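Long-range contacts in DUF3845 domain-containing protein (Bacteroides thetaiotaomicron VPI-5482, PDB 3GF6), which is of unknown function, a predicted bacterial lipoprotein that folds into an all-beta domain built from two antiparallel sheets: residues A[6-11]-A[143-148]; A[39-44]-A[204-209]; A[119-124]-A[169-174]. All coordinates share one frame; numbering follows the deposited sequence. Where two conformers were deposited one is given.

Interaction 1: residues A[6-11]-A[143-148]; sequences IYYPVG and QPYPPA
Tyr8 and Tyr145 carry most of the contact between 6-11 and 143-148, and Pro9, Val10, Gln143 and Pro147 complete it. The polar component is one hydrogen bond, from Tyr145 OH to Pro9 O at 2.6 Å. The hydroxyl approaches in the carbonyl plane, on a lone pair, with a C=O...donor angle of 138°, and Pro9 O lies at the edge of the tyrosine ring. The bond thus fixes the far end of the ring against the N-terminal segment.

The aromatic component is oblique: the two ring planes stand 47° apart and their centroids 5.0 Å. Tyr8 CD1 sits 3.4 Å from Tyr145 CG, over one ring face but offset toward the rim. Tyr8 CA adds a CH-pi contact, 3.9 Å from the Tyr145 centroid over the face. Pro146 CB, from the same segment as Tyr145, lies over the opposite face, which leaves the Tyr145 ring sandwiched. The Tyr8 hydroxyl is hydrogen-bonded to Asn93 OD1, outside both segments.

Among the remaining packing contacts, the amide end of Gln143 meets the CD2 side of the Tyr8 ring with the two planes steeply inclined. Val10 CG2 reaches Pro147 CG at 3.8 Å, the two side chains sliding past each other in opposite directions, while Pro9 CD closes on Tyr145 OH at 3.2 Å.

The peptide bond before Pro146 is cis, and the CA atoms of Pro144 and Pro147 are 5.4 Å apart, so the chain reverses here in a type VI turn. That turn belongs to the connection between the paired antiparallel strands 129-139 and 153-158, and the irregular segment leading into strand 14-16 packs against this cis-proline bend.

Interaction 2: residues A[39-44]-A[204-209]; sequences DYVLDT and RVRLRI. With EDO (1,2-ethanediol), chain F.
Tyr40 lays its ring over Ile209 at the tightly packed end of this strand pair. Its CG sits between the backbone N and the carbonyl carbon (chi1 74°), and Ile209 CB lies over the ring face, 4.0 Å from the centroid. An alanine in place of Tyr40 would probably take the ring face off Ile209 CB and leave the Lys64 carbonyl and Ser81 hydroxyl without the phenol that bonds them. Leu42 and Leu207, with CB atoms 4.2 Å apart, point to the same face and reach Ile61 of strand 56-62 in the other sheet. Strands 40-46 and 203-219 run antiparallel, their local axes at 165° in one of the two sheets of the beta-sandwich. Tyr40-Ile209, Leu42-Leu207 and Thr44-Val205 are hydrogen-bonded pairs, each with two N-H...O bonds.

The other face is looser, with Val41 and Asp43 exposed and Arg206 and Arg208 partly so. There Arg204 holds Asp43 side-on: NE bonds OD1 at 2.9 Å and NH2 bonds OD2 at 2.6 Å, both on syn lone pairs, the groups nearly coplanar (13°). Arg208 NH1 donates to O2 of a 1,2-ethanediol, probably from the crystallisation liquor, at 2.8 Å, and the C1 atom of this molecule lies over the Arg206 guanidinium.

Interaction 3: residues A[119-124]-A[169-174]; sequences KGELLV and RRTCTF
Phe174 O is gripped from several directions: Gly120 N donates to it at 3.0 Å, a water donates at 2.8 Å, and Lys119 CA makes a C-H...O contact at 3.3 Å. Phe174 N returns a bond to Gly120 O, closing a hydrogen-bonded antiparallel pair. The Phe174 ring folds back across this pair. Its CG stands between the backbone N and the carbonyl carbon (chi1 47°), and Gly120 CA lies over the ring face, 4.0 Å from the centroid. A beta carbon at Gly120 would press on Phe174 CZ, and the backbone angles there (161°/-159°) would also bring it up against the carbonyl oxygen of Lys119. This is the cross-strand pairing known as aromatic rescue of glycine, here joining strands 112-123 and 171-183 in one antiparallel sheet.

Further along, Leu122 and Cys172 form a second hydrogen-bonded pair, and Val124 N bonds Arg170 O at 2.9 Å. Leu122 and Cys172 point to the buried face, where both meet Ile131 of strand 129-139.

On the opposite face, the extended Glu121 chain runs obliquely over the two threonines. Its OE2 lies 3.2 Å from Thr171 CB, and its CG packs against Thr173 OG1. OE1 has its main partner in Arg208, a salt bridge; a water bonded to Thr173 OG1 at 2.8 Å reaches OE1 only weakly.

Interactions 2 and 3 are neighbours in one antiparallel sheet, their centres about 10 Å apart. Strand 203-219 lies between strands 40-46 and 112-123, so the order across the sheet is 40-46, 203-219, 112-123, 171-183. Backbone bonding between Arg206 and Leu123 joins the two contacts. Interaction 1 belongs with the loops of the other sheet; its centre is about 24 Å from the centre of interaction 2 and 20 Å from that of interaction 3. Along the chain its segments alternate with those of both others, whereas 119-124 and 169-174 both fall between 39-44 and 204-209. Such interleaving is consistent with a C1q/TNF-like beta-sandwich, whose sheets draw strands from distant parts of the sequence.

Interaction 1: residues A[6-11]-A[143-148]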
loop_
_atom_site.group_PDB
_atom_site.type_symbol
_atom_site.label_atom_id
_atom_site.label_comp_id
_atom_site.label_asym_id
_atom_site.label_seq_id
_atom_site.Cartn_x
_atom_site.Cartn_y
_atom_site.Cartn_z
ATOM N N ILE A 6 -7.156 -18.842 -5.306
ATOM C CA ILE A 6 -5.980 -18.066 -5.711
ATOM C C ILE A 6 -5.669 -17.169 -4.529
ATOM O O ILE A 6 -6.463 -16.299 -4.176
ATOM C CB ILE A 6 -6.276 -17.231 -6.946
ATOM C CG1 ILE A 6 -6.623 -18.130 -8.146
ATOM C CG2 ILE A 6 -5.100 -16.277 -7.286
ATOM C CD1 ILE A 6 -6.882 -17.346 -9.390
ATOM N N TYR A 7 -4.538 -17.411 -3.885
ATOM C CA TYR A 7 -4.290 -16.912 -2.539
ATOM C C TYR A 7 -2.856 -16.475 -2.499
ATOM O O TYR A 7 -1.996 -17.264 -2.856
ATOM C CB TYR A 7 -4.552 -18.016 -1.518
ATOM C CG TYR A 7 -4.220 -17.750 -0.065
ATOM C CD1 TYR A 7 -4.713 -16.613 0.625
ATOM C CD2 TYR A 7 -3.438 -18.643 0.651
ATOM C CE1 TYR A 7 -4.415 -16.424 1.976
ATOM C CE2 TYR A 7 -3.133 -18.451 1.979
ATOM C CZ TYR A 7 -3.623 -17.348 2.653
ATOM O OH TYR A 7 -3.288 -17.188 3.991
ATOM N N TYR A 8 -2.635 -15.218 -2.091
ATOM C CA TYR A 8 -1.355 -14.539 -2.198
ATOM C C TYR A 8 -0.805 -13.997 -0.847
ATOM O O TYR A 8 -0.599 -12.787 -0.693
ATOM C CB TYR A 8 -1.514 -13.375 -3.151
ATOM C CG TYR A 8 -1.852 -13.701 -4.602
ATOM C CD1 TYR A 8 -1.096 -14.605 -5.346
ATOM C CD2 TYR A 8 -2.868 -13.028 -5.245
ATOM C CE1 TYR A 8 -1.371 -14.851 -6.720
ATOM C CE2 TYR A 8 -3.168 -13.270 -6.598
ATOM C CZ TYR A 8 -2.393 -14.152 -7.340
ATOM O OH TYR A 8 -2.692 -14.365 -8.680
ATOM N N PRO A 9 -0.547 -14.894 0.128
ATOM C CA PRO A 9 -0.073 -14.449 1.442
ATOM C C PRO A 9 1.380 -13.960 1.450
ATOM O O PRO A 9 2.238 -14.524 0.768
ATOM C CB PRO A 9 -0.214 -15.703 2.317
ATOM C CG PRO A 9 0.022 -16.853 1.367
ATOM C CD PRO A 9 -0.612 -16.353 0.030
ATOM N N VAL A 10 1.640 -12.958 2.271
ATOM C CA VAL A 10 2.990 -12.507 2.558
ATOM C C VAL A 10 3.059 -12.377 4.042
ATOM O O VAL A 10 2.198 -11.721 4.650
ATOM C CB VAL A 10 3.315 -11.195 1.871
ATOM C CG1 VAL A 10 4.680 -10.614 2.353
ATOM C CG2 VAL A 10 3.269 -11.392 0.341
ATOM N N GLY A 11 4.091 -12.998 4.623
ATOM C CA GLY A 11 4.292 -13.008 6.050
ATOM C C GLY A 11 5.239 -11.924 6.548
ATOM O O GLY A 11 5.128 -10.753 6.177
ATOM N N GLN A 143 0.515 -6.224 -7.410
ATOM C CA GLN A 143 0.468 -7.541 -6.762
ATOM C C GLN A 143 1.291 -8.647 -7.472
ATOM O O GLN A 143 0.791 -9.741 -7.681
ATOM C CB GLN A 143 -0.978 -7.987 -6.526
ATOM C CG GLN A 143 -1.133 -8.921 -5.311
ATOM C CD GLN A 143 -2.525 -9.436 -5.078
ATOM O OE1 GLN A 143 -3.374 -9.486 -5.988
ATOM N NE2 GLN A 143 -2.781 -9.810 -3.875
ATOM N N PRO A 144 2.575 -8.368 -7.819
ATOM C CA PRO A 144 3.381 -9.466 -8.358
ATOM C C PRO A 144 3.604 -10.506 -7.266
ATOM O O PRO A 144 3.832 -10.144 -6.113
ATOM C CB PRO A 144 4.710 -8.786 -8.713
ATOM C CG PRO A 144 4.810 -7.634 -7.715
ATOM C CD PRO A 144 3.374 -7.139 -7.613
ATOM N N TYR A 145 3.548 -11.787 -7.611
ATOM C CA TYR A 145 3.604 -12.815 -6.578
ATOM C C TYR A 145 4.441 -14.008 -7.001
ATOM O O TYR A 145 4.269 -14.546 -8.096
ATOM C CB TYR A 145 2.210 -13.304 -6.217
ATOM C CG TYR A 145 2.220 -14.069 -4.925
ATOM C CD1 TYR A 145 2.343 -15.458 -4.894
ATOM C CD2 TYR A 145 2.166 -13.392 -3.722
ATOM C CE1 TYR A 145 2.366 -16.155 -3.671
ATOM C CE2 TYR A 145 2.202 -14.082 -2.500
ATOM C CZ TYR A 145 2.303 -15.458 -2.490
ATOM O OH TYR A 145 2.329 -16.119 -1.284
ATOM N N PRO A 146 5.336 -14.460 -6.113
ATOM C CA PRO A 146 5.676 -13.940 -4.788
ATOM C C PRO A 146 6.573 -12.705 -4.927
ATOM O O PRO A 146 7.472 -12.686 -5.759
ATOM C CB PRO A 146 6.414 -15.101 -4.120
ATOM C CG PRO A 146 6.448 -16.212 -5.109
ATOM C CD PRO A 146 6.110 -15.669 -6.434
ATOM N N PRO A 147 6.299 -11.647 -4.154
ATOM C CA PRO A 147 6.977 -10.378 -4.421
ATOM C C PRO A 147 8.510 -10.436 -4.321
ATOM O O PRO A 147 9.236 -9.746 -5.091
ATOM C CB PRO A 147 6.386 -9.422 -3.376
ATOM C CG PRO A 147 5.507 -10.210 -2.488
ATOM C CD PRO A 147 5.342 -11.586 -3.032
ATOM N N ALA A 148 9.025 -11.285 -3.442
ATOM C CA ALA A 148 10.477 -11.419 -3.313
ATOM C C ALA A 148 11.172 -11.827 -4.609
ATOM O O ALA A 148 12.352 -11.519 -4.772
ATOM C CB ALA A 148 10.834 -12.399 -2.169
#

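Interaction 2: residues A[39-44]-A[204-209]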
loop_
_atom_site.group_PDB
_atom_site.type_symbol
_atom_site.label_atom_id
_atom_site.label_comp_id
_atom_site.label_asym_id
_atom_site.label_seq_id
_atom_site.Cartn_x
_atom_site.Cartn_y
_atom_site.Cartn_z
ATOM N N ASP A 39 -4.537 13.482 11.191
ATOM C CA ASP A 39 -4.842 12.065 10.982
ATOM C C ASP A 39 -6.189 11.936 10.272
ATOM O O ASP A 39 -7.092 12.784 10.414
ATOM C CB ASP A 39 -5.036 11.312 12.302
ATOM C CG ASP A 39 -3.829 11.336 13.228
ATOM O OD1 ASP A 39 -2.697 11.701 12.873
ATOM O OD2 ASP A 39 -4.070 10.970 14.393
ATOM N N TYR A 40 -6.386 10.831 9.580
ATOM C CA TYR A 40 -7.757 10.511 9.087
ATOM C C TYR A 40 -8.029 9.015 9.154
ATOM O O TYR A 40 -7.095 8.225 9.298
ATOM C CB TYR A 40 -7.988 11.077 7.695
ATOM C CG TYR A 40 -7.301 10.349 6.562
ATOM C CD1 TYR A 40 -7.922 9.270 5.938
ATOM C CD2 TYR A 40 -6.037 10.730 6.120
ATOM C CE1 TYR A 40 -7.324 8.601 4.913
ATOM C CE2 TYR A 40 -5.433 10.077 5.087
ATOM C CZ TYR A 40 -6.073 8.980 4.492
ATOM O OH TYR A 40 -5.484 8.310 3.443
ATOM N N VAL A 41 -9.301 8.638 9.089
ATOM C CA VAL A 41 -9.620 7.228 9.225
ATOM C C VAL A 41 -10.510 6.745 8.078
ATOM O O VAL A 41 -11.616 7.270 7.888
ATOM C CB VAL A 41 -10.287 6.968 10.569
ATOM C CG1 VAL A 41 -10.677 5.487 10.716
ATOM C CG2 VAL A 41 -9.345 7.399 11.746
ATOM N N LEU A 42 -10.022 5.780 7.291
ATOM C CA LEU A 42 -10.883 5.058 6.359
ATOM C C LEU A 42 -11.762 4.088 7.184
ATOM O O LEU A 42 -11.220 3.397 8.054
ATOM C CB LEU A 42 -10.018 4.299 5.346
ATOM C CG LEU A 42 -10.654 3.287 4.400
ATOM C CD1 LEU A 42 -11.859 3.862 3.588
ATOM C CD2 LEU A 42 -9.519 2.755 3.481
ATOM N N ASP A 43 -13.083 4.012 6.919
ATOM C CA ASP A 43 -14.020 3.195 7.728
ATOM C C ASP A 43 -15.065 2.649 6.725
ATOM O O ASP A 43 -15.903 3.398 6.243
ATOM C CB ASP A 43 -14.666 4.096 8.785
ATOM C CG ASP A 43 -15.482 3.364 9.798
ATOM O OD1 ASP A 43 -15.893 2.230 9.525
ATOM O OD2 ASP A 43 -15.742 3.975 10.869
ATOM N N THR A 44 -14.950 1.363 6.397
ATOM C CA THR A 44 -15.620 0.745 5.242
ATOM C C THR A 44 -15.992 -0.689 5.619
ATOM O O THR A 44 -15.183 -1.386 6.204
ATOM C CB THR A 44 -14.664 0.698 4.003
ATOM O OG1 THR A 44 -14.371 2.032 3.535
ATOM C CG2 THR A 44 -15.257 -0.142 2.864
ATOM N N ARG A 204 -16.522 -4.458 9.572
ATOM C CA ARG A 204 -16.284 -3.039 9.478
ATOM C C ARG A 204 -14.802 -2.833 9.657
ATOM O O ARG A 204 -14.283 -3.017 10.749
ATOM C CB ARG A 204 -17.046 -2.333 10.575
ATOM C CG ARG A 204 -16.866 -0.839 10.581
ATOM C CD ARG A 204 -17.219 -0.271 11.896
ATOM N NE ARG A 204 -16.995 1.166 11.929
ATOM C CZ ARG A 204 -17.285 1.916 12.989
ATOM N NH1 ARG A 204 -17.848 1.380 14.077
ATOM N NH2 ARG A 204 -17.039 3.208 12.960
ATOM N N VAL A 205 -14.110 -2.441 8.595
ATOM C CA VAL A 205 -12.662 -2.297 8.629
ATOM C C VAL A 205 -12.268 -0.816 8.767
ATOM O O VAL A 205 -12.789 0.069 8.033
ATOM C CB VAL A 205 -12.004 -2.865 7.339
ATOM C CG1 VAL A 205 -10.484 -2.655 7.342
ATOM C CG2 VAL A 205 -12.342 -4.382 7.185
ATOM N N ARG A 206 -11.355 -0.532 9.683
ATOM C CA ARG A 206 -10.851 0.835 9.849
ATOM C C ARG A 206 -9.368 0.893 9.582
ATOM O O ARG A 206 -8.634 -0.027 9.947
ATOM C CB ARG A 206 -11.195 1.361 11.248
ATOM C CG ARG A 206 -12.637 1.835 11.335
ATOM C CD ARG A 206 -12.986 2.454 12.628
ATOM N NE ARG A 206 -12.805 1.523 13.715
ATOM C CZ ARG A 206 -12.745 1.859 15.000
ATOM N NH1 ARG A 206 -12.858 3.128 15.398
ATOM N NH2 ARG A 206 -12.554 0.903 15.900
ATOM N N LEU A 207 -8.928 1.939 8.879
ATOM C CA LEU A 207 -7.527 2.155 8.636
ATOM C C LEU A 207 -7.269 3.613 8.980
ATOM O O LEU A 207 -7.705 4.512 8.230
ATOM C CB LEU A 207 -7.111 1.857 7.179
ATOM C CG LEU A 207 -5.607 2.019 6.856
ATOM C CD1 LEU A 207 -4.838 0.883 7.597
ATOM C CD2 LEU A 207 -5.297 2.002 5.375
ATOM N N ARG A 208 -6.561 3.838 10.083
ATOM C CA ARG A 208 -6.054 5.195 10.411
ATOM C C ARG A 208 -4.753 5.482 9.692
ATOM O O ARG A 208 -3.817 4.681 9.733
ATOM C CB ARG A 208 -5.887 5.391 11.902
ATOM C CG ARG A 208 -5.484 6.830 12.260
ATOM C CD ARG A 208 -5.322 7.047 13.737
ATOM N NE ARG A 208 -4.268 6.239 14.327
ATOM C CZ ARG A 208 -4.445 5.152 15.088
ATOM N NH1 ARG A 208 -5.662 4.681 15.364
ATOM N NH2 ARG A 208 -3.380 4.524 15.577
ATOM N N ILE A 209 -4.697 6.618 8.986
ATOM C CA ILE A 209 -3.461 7.104 8.378
ATOM C C ILE A 209 -3.100 8.333 9.220
ATOM O O ILE A 209 -3.879 9.322 9.287
ATOM C CB ILE A 209 -3.636 7.496 6.910
ATOM C CG1 ILE A 209 -4.022 6.265 6.080
ATOM C CG2 ILE A 209 -2.374 8.235 6.377
ATOM C CD1 ILE A 209 -2.926 5.122 6.023
HETATM C C1 EDO F . -9.510 3.908 16.068
HETATM O O1 EDO F . -8.263 3.729 16.767
HETATM C C2 EDO F . -9.224 4.467 14.680
HETATM O O2 EDO F . -8.297 5.568 14.752
#

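Interaction 3: residues A[119-124]-A[169-174]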
loop_
_atom_site.group_PDB
_atom_site.type_symbol
_atom_site.label_atom_id
_atom_site.label_comp_id
_atom_site.label_asym_id
_atom_site.label_seq_id
_atom_site.Cartn_x
_atom_site.Cartn_y
_atom_site.Cartn_z
ATOM N N LYS A 119 2.464 5.698 8.354
ATOM C CA LYS A 119 2.257 5.558 9.787
ATOM C C LYS A 119 0.772 5.519 10.027
ATOM O O LYS A 119 0.046 6.313 9.456
ATOM C CB LYS A 119 2.905 6.735 10.559
ATOM C CG LYS A 119 2.676 6.723 12.078
ATOM C CD LYS A 119 3.462 7.850 12.757
ATOM C CE LYS A 119 3.119 8.041 14.234
ATOM N NZ LYS A 119 2.682 6.780 14.882
ATOM N N GLY A 120 0.334 4.598 10.864
ATOM C CA GLY A 120 -1.091 4.413 11.107
ATOM C C GLY A 120 -1.460 3.081 11.709
ATOM O O GLY A 120 -0.645 2.441 12.336
ATOM N N GLU A 121 -2.720 2.694 11.553
ATOM C CA GLU A 121 -3.205 1.453 12.166
ATOM C C GLU A 121 -4.350 0.837 11.402
ATOM O O GLU A 121 -5.284 1.525 10.994
ATOM C CB GLU A 121 -3.603 1.677 13.632
ATOM C CG GLU A 121 -3.921 0.398 14.374
ATOM C CD GLU A 121 -4.387 0.633 15.792
ATOM O OE1 GLU A 121 -4.350 1.788 16.258
ATOM O OE2 GLU A 121 -4.813 -0.344 16.440
ATOM N N LEU A 122 -4.248 -0.475 11.179
ATOM C CA LEU A 122 -5.347 -1.285 10.671
ATOM C C LEU A 122 -6.062 -1.914 11.860
ATOM O O LEU A 122 -5.427 -2.498 12.727
ATOM C CB LEU A 122 -4.817 -2.391 9.751
ATOM C CG LEU A 122 -5.831 -3.376 9.156
ATOM C CD1 LEU A 122 -6.830 -2.721 8.200
ATOM C CD2 LEU A 122 -5.063 -4.510 8.459
ATOM N N LEU A 123 -7.384 -1.753 11.889
ATOM C CA LEU A 123 -8.245 -2.390 12.896
ATOM C C LEU A 123 -9.448 -3.089 12.284
ATOM O O LEU A 123 -10.290 -2.422 11.643
ATOM C CB LEU A 123 -8.807 -1.354 13.901
ATOM C CG LEU A 123 -7.827 -0.400 14.563
ATOM C CD1 LEU A 123 -7.622 0.834 13.661
ATOM C CD2 LEU A 123 -8.308 0.012 16.021
ATOM N N VAL A 124 -9.588 -4.399 12.557
ATOM C CA VAL A 124 -10.885 -5.082 12.381
ATOM C C VAL A 124 -11.826 -4.740 13.511
ATOM O O VAL A 124 -11.378 -4.359 14.607
ATOM C CB VAL A 124 -10.780 -6.641 12.331
ATOM C CG1 VAL A 124 -9.622 -7.054 11.522
ATOM C CG2 VAL A 124 -10.686 -7.236 13.737
ATOM N N ARG A 169 -4.390 -10.312 16.914
ATOM C CA ARG A 169 -4.237 -9.876 15.510
ATOM C C ARG A 169 -5.516 -9.242 14.949
ATOM O O ARG A 169 -5.874 -9.416 13.765
ATOM C CB ARG A 169 -3.759 -11.052 14.629
ATOM C CG ARG A 169 -2.329 -11.454 14.958
ATOM C CD ARG A 169 -1.919 -12.668 14.147
ATOM N NE ARG A 169 -1.890 -12.370 12.715
ATOM C CZ ARG A 169 -0.802 -12.192 11.959
ATOM N NH1 ARG A 169 0.435 -12.236 12.464
ATOM N NH2 ARG A 169 -0.960 -11.991 10.648
ATOM N N ARG A 170 -6.176 -8.466 15.801
ATOM C CA ARG A 170 -7.266 -7.585 15.358
ATOM C C ARG A 170 -6.751 -6.239 14.874
ATOM O O ARG A 170 -7.475 -5.531 14.186
ATOM C CB ARG A 170 -8.274 -7.356 16.484
ATOM C CG ARG A 170 -9.135 -8.599 16.808
ATOM C CD ARG A 170 -9.745 -8.495 18.180
ATOM N NE ARG A 170 -10.252 -9.790 18.633
ATOM C CZ ARG A 170 -10.623 -10.061 19.883
ATOM N NH1 ARG A 170 -10.524 -9.134 20.833
ATOM N NH2 ARG A 170 -11.068 -11.281 20.195
ATOM N N THR A 171 -5.539 -5.864 15.291
ATOM C CA THR A 171 -4.940 -4.589 14.917
ATOM C C THR A 171 -3.494 -4.745 14.502
ATOM O O THR A 171 -2.799 -5.675 14.936
ATOM C CB THR A 171 -5.006 -3.533 16.067
ATOM O OG1 THR A 171 -4.181 -3.935 17.164
ATOM C CG2 THR A 171 -6.412 -3.361 16.560
ATOM N N CYS A 172 -3.065 -3.868 13.609
ATOM C CA CYS A 172 -1.683 -3.773 13.223
ATOM C C CYS A 172 -1.339 -2.293 13.160
ATOM O O CYS A 172 -1.925 -1.548 12.337
ATOM C CB CYS A 172 -1.436 -4.447 11.870
ATOM S SG CYS A 172 0.312 -4.440 11.367
ATOM N N THR A 173 -0.373 -1.892 14.004
ATOM C CA THR A 173 0.054 -0.495 14.165
ATOM C C THR A 173 1.420 -0.373 13.545
ATOM O O THR A 173 2.340 -1.115 13.923
ATOM C CB THR A 173 0.089 -0.123 15.660
ATOM O OG1 THR A 173 -1.183 -0.425 16.238
ATOM C CG2 THR A 173 0.444 1.338 15.897
ATOM N N PHE A 174 1.557 0.528 12.570
ATOM C CA PHE A 174 2.774 0.580 11.748
ATOM C C PHE A 174 3.351 1.977 11.621
ATOM O O PHE A 174 2.641 2.971 11.733
ATOM C CB PHE A 174 2.494 0.016 10.326
ATOM C CG PHE A 174 1.241 0.565 9.692
ATOM C CD1 PHE A 174 1.274 1.745 8.985
ATOM C CD2 PHE A 174 0.023 -0.094 9.843
ATOM C CE1 PHE A 174 0.112 2.295 8.446
ATOM C CE2 PHE A 174 -1.152 0.416 9.266
ATOM C CZ PHE A 174 -1.105 1.617 8.575
HETATM O O HOH W 1 1.730 3.983 14.235
HETATM O O HOH W 2 -1.768 1.165 18.450
#